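Local coordinates for endoglucanase (PDB 2YIK), which probably hydrolyses internal beta-1,4-glycosidic bonds of cellulose, as a family 9 glycoside hydrolase of Clostridium thermocellum, at residues A[218-230]-A[241-253]. Numbering follows the deposited sequence.
Sequences IISATAASLAINY and AAKSLDYAKALFD
L226 and L251 fit knobs-into-holes between two antiparallel helices, 218-230 and 241-253, a helical hairpin within the (alpha/alpha)6 barrel characteristic of family 9 glycoside hydrolases. L226 sits among S244, Y247, A248 and L251, while L251 enters the hole formed by I219, T222, A223 and L226. The two leucines cross at about a right angle and meet through their CD1 methyls, at 3.5 Å a tight contact. Threonine suits position 222 because its methyl CG2 meets L251 CD1 while its hydroxyl OG1 returns to I218 O, which also accepts T222 N from the opposite face of its carbonyl plane.

Small residues let the backbones close in, with the axes 7.6 Å apart. A223 and A248 face one another, and the single methyl of A248 fits directly against the facing helix, its CB 3.4 Å from A223 O. Further along, S244 is compact enough to place CB against L226 O. The partly exposed Y230 has CG anti to its backbone N (chi1 160°), which lays it alongside L245; A241 O approaches the ring edge, and the flat ring gives L245 CD2 a face to rest on in a CH-pi contact, 3.9 Å from the centroid of the Y230 ring.

Around this pair, helix 124-140 touches T222, helix 151-167 packs on L226 and N229, and F252 stacks on Y282 of helix 279-293. S244 OG lies 3.1 Å from N229 OD1 and is also hydrogen-bonded to Y240 O one turn earlier, so its single proton has two acceptors within reach.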
# COMPACT_ATOMS: atom_id res chain seq x y z
N ILE A 218 -4.08 -12.19 -0.88
CA ILE A 218 -4.85 -10.98 -1.20
C ILE A 218 -6.01 -10.75 -0.23
O ILE A 218 -6.28 -9.61 0.14
CB ILE A 218 -5.42 -11.01 -2.65
CG1 ILE A 218 -4.30 -10.85 -3.68
CG2 ILE A 218 -6.42 -9.89 -2.84
CD1 ILE A 218 -3.49 -12.08 -3.86
N ILE A 219 -6.69 -11.82 0.17
CA ILE A 219 -7.81 -11.70 1.11
C ILE A 219 -7.30 -11.08 2.42
O ILE A 219 -7.90 -10.14 2.94
CB ILE A 219 -8.47 -13.08 1.42
CG1 ILE A 219 -9.33 -13.57 0.24
CG2 ILE A 219 -9.45 -12.94 2.57
CD1 ILE A 219 -8.73 -13.31 -1.09
N SER A 220 -6.19 -11.59 2.93
CA SER A 220 -5.60 -11.10 4.16
C SER A 220 -5.05 -9.68 4.03
O SER A 220 -5.23 -8.85 4.92
CB SER A 220 -4.47 -12.02 4.63
OG SER A 220 -4.98 -13.31 4.94
N ALA A 221 -4.39 -9.39 2.91
CA ALA A 221 -3.84 -8.06 2.69
C ALA A 221 -4.97 -7.06 2.73
O ALA A 221 -4.83 -5.98 3.30
CB ALA A 221 -3.12 -8.00 1.34
N THR A 222 -6.11 -7.43 2.15
CA THR A 222 -7.27 -6.55 2.13
C THR A 222 -7.90 -6.40 3.51
O THR A 222 -8.26 -5.30 3.91
CB THR A 222 -8.35 -7.05 1.14
OG1 THR A 222 -7.78 -7.20 -0.16
CG2 THR A 222 -9.50 -6.03 1.05
N ALA A 223 -8.02 -7.50 4.25
CA ALA A 223 -8.60 -7.44 5.59
C ALA A 223 -7.76 -6.52 6.49
O ALA A 223 -8.30 -5.79 7.31
CB ALA A 223 -8.69 -8.84 6.21
N ALA A 224 -6.44 -6.56 6.31
CA ALA A 224 -5.54 -5.73 7.11
C ALA A 224 -5.87 -4.26 6.88
O ALA A 224 -6.04 -3.52 7.84
CB ALA A 224 -4.08 -6.01 6.74
N SER A 225 -5.97 -3.87 5.62
CA SER A 225 -6.29 -2.49 5.25
C SER A 225 -7.58 -2.00 5.90
O SER A 225 -7.65 -0.89 6.42
CB SER A 225 -6.42 -2.36 3.73
OG SER A 225 -6.69 -1.02 3.37
N LEU A 226 -8.61 -2.85 5.86
CA LEU A 226 -9.90 -2.51 6.45
C LEU A 226 -9.82 -2.41 7.97
O LEU A 226 -10.49 -1.58 8.57
CB LEU A 226 -10.95 -3.54 6.03
CG LEU A 226 -11.34 -3.38 4.56
CD1 LEU A 226 -12.03 -4.62 4.04
CD2 LEU A 226 -12.23 -2.15 4.42
N ALA A 227 -8.99 -3.25 8.59
CA ALA A 227 -8.82 -3.20 10.04
C ALA A 227 -8.12 -1.88 10.39
O ALA A 227 -8.44 -1.24 11.38
CB ALA A 227 -8.00 -4.38 10.52
N ILE A 228 -7.17 -1.49 9.55
CA ILE A 228 -6.45 -0.23 9.74
C ILE A 228 -7.43 0.94 9.55
O ILE A 228 -7.34 1.95 10.25
CB ILE A 228 -5.27 -0.11 8.74
CG1 ILE A 228 -4.20 -1.15 9.09
CG2 ILE A 228 -4.69 1.31 8.75
CD1 ILE A 228 -3.14 -1.32 8.05
N ASN A 229 -8.36 0.78 8.61
CA ASN A 229 -9.35 1.82 8.33
C ASN A 229 -10.19 2.03 9.59
O ASN A 229 -10.52 3.16 9.94
CB ASN A 229 -10.25 1.41 7.16
CG ASN A 229 -10.76 2.60 6.36
OD1 ASN A 229 -11.90 2.60 5.89
ND2 ASN A 229 -9.92 3.61 6.20
N TYR A 230 -10.53 0.93 10.25
CA TYR A 230 -11.30 1.02 11.48
C TYR A 230 -10.48 1.82 12.49
O TYR A 230 -10.98 2.77 13.10
CB TYR A 230 -11.58 -0.37 12.05
CG TYR A 230 -11.94 -0.35 13.52
CD1 TYR A 230 -13.23 -0.04 13.95
CD2 TYR A 230 -10.96 -0.56 14.49
CE1 TYR A 230 -13.54 0.04 15.32
CE2 TYR A 230 -11.26 -0.48 15.85
CZ TYR A 230 -12.54 -0.18 16.26
OH TYR A 230 -12.82 -0.12 17.60
N ALA A 241 -16.30 3.26 10.65
CA ALA A 241 -15.24 2.43 11.22
C ALA A 241 -15.77 1.04 11.50
O ALA A 241 -15.09 0.04 11.25
CB ALA A 241 -14.71 3.07 12.50
N ALA A 242 -16.99 0.98 12.04
CA ALA A 242 -17.62 -0.30 12.36
C ALA A 242 -17.82 -1.11 11.10
O ALA A 242 -17.63 -2.32 11.10
CB ALA A 242 -18.97 -0.07 13.05
N LYS A 243 -18.22 -0.44 10.02
CA LYS A 243 -18.43 -1.14 8.76
C LYS A 243 -17.12 -1.73 8.25
O LYS A 243 -17.08 -2.89 7.82
CB LYS A 243 -19.03 -0.20 7.72
CG LYS A 243 -19.25 -0.87 6.38
CD LYS A 243 -20.28 -0.11 5.57
CE LYS A 243 -20.12 -0.35 4.08
NZ LYS A 243 -19.97 0.97 3.38
N SER A 244 -16.05 -0.94 8.32
CA SER A 244 -14.73 -1.39 7.87
C SER A 244 -14.30 -2.62 8.67
O SER A 244 -13.86 -3.61 8.10
CB SER A 244 -13.68 -0.28 8.06
OG SER A 244 -14.03 0.88 7.32
N LEU A 245 -14.45 -2.54 9.99
CA LEU A 245 -14.08 -3.66 10.85
C LEU A 245 -14.91 -4.90 10.56
O LEU A 245 -14.41 -6.02 10.61
CB LEU A 245 -14.23 -3.26 12.32
CG LEU A 245 -13.79 -4.31 13.35
CD1 LEU A 245 -12.35 -4.72 13.11
CD2 LEU A 245 -13.94 -3.75 14.76
N ASP A 246 -16.20 -4.70 10.27
CA ASP A 246 -17.07 -5.83 9.97
C ASP A 246 -16.58 -6.55 8.71
O ASP A 246 -16.50 -7.78 8.67
CB ASP A 246 -18.51 -5.36 9.79
CG ASP A 246 -19.43 -6.47 9.33
OD1 ASP A 246 -19.47 -7.52 9.98
OD2 ASP A 246 -20.11 -6.30 8.31
N TYR A 247 -16.26 -5.78 7.67
CA TYR A 247 -15.76 -6.37 6.44
C TYR A 247 -14.38 -7.01 6.67
O TYR A 247 -14.09 -8.08 6.14
CB TYR A 247 -15.66 -5.31 5.33
CG TYR A 247 -16.95 -5.08 4.56
CD1 TYR A 247 -18.00 -4.34 5.10
CD2 TYR A 247 -17.10 -5.62 3.28
CE1 TYR A 247 -19.19 -4.14 4.37
CE2 TYR A 247 -18.28 -5.42 2.54
CZ TYR A 247 -19.31 -4.68 3.09
OH TYR A 247 -20.47 -4.49 2.37
N ALA A 248 -13.54 -6.36 7.47
CA ALA A 248 -12.21 -6.89 7.76
C ALA A 248 -12.28 -8.28 8.41
O ALA A 248 -11.61 -9.22 7.96
CB ALA A 248 -11.43 -5.93 8.67
N LYS A 249 -13.10 -8.40 9.45
CA LYS A 249 -13.27 -9.67 10.15
C LYS A 249 -13.82 -10.77 9.25
O LYS A 249 -13.43 -11.93 9.37
CB LYS A 249 -14.23 -9.50 11.33
CG LYS A 249 -13.77 -8.62 12.47
CD LYS A 249 -14.99 -8.29 13.34
CE LYS A 249 -14.62 -7.95 14.77
NZ LYS A 249 -15.87 -7.75 15.60
N ALA A 250 -14.74 -10.40 8.36
CA ALA A 250 -15.35 -11.37 7.44
C ALA A 250 -14.31 -11.88 6.46
O ALA A 250 -14.24 -13.08 6.19
CB ALA A 250 -16.51 -10.71 6.69
N LEU A 251 -13.51 -10.97 5.91
CA LEU A 251 -12.47 -11.37 4.98
C LEU A 251 -11.47 -12.27 5.70
O LEU A 251 -11.11 -13.33 5.19
CB LEU A 251 -11.77 -10.13 4.40
CG LEU A 251 -12.59 -9.37 3.35
CD1 LEU A 251 -12.04 -7.97 3.16
CD2 LEU A 251 -12.56 -10.15 2.04
N PHE A 252 -11.04 -11.88 6.90
CA PHE A 252 -10.09 -12.70 7.65
C PHE A 252 -10.66 -14.08 7.92
O PHE A 252 -9.93 -15.08 7.85
CB PHE A 252 -9.70 -12.06 8.98
CG PHE A 252 -8.59 -12.79 9.70
CD1 PHE A 252 -7.25 -12.52 9.42
CD2 PHE A 252 -8.89 -13.79 10.63
CE1 PHE A 252 -6.23 -13.23 10.05
CE2 PHE A 252 -7.87 -14.51 11.27
CZ PHE A 252 -6.54 -14.23 10.98
N ASP A 253 -11.94 -14.15 8.25
CA ASP A 253 -12.57 -15.43 8.53
C ASP A 253 -12.59 -16.32 7.29
O ASP A 253 -12.45 -17.54 7.38
CB ASP A 253 -14.00 -15.23 9.04
CG ASP A 253 -14.55 -16.48 9.70
OD1 ASP A 253 -13.92 -16.95 10.67
OD2 ASP A 253 -15.59 -16.99 9.25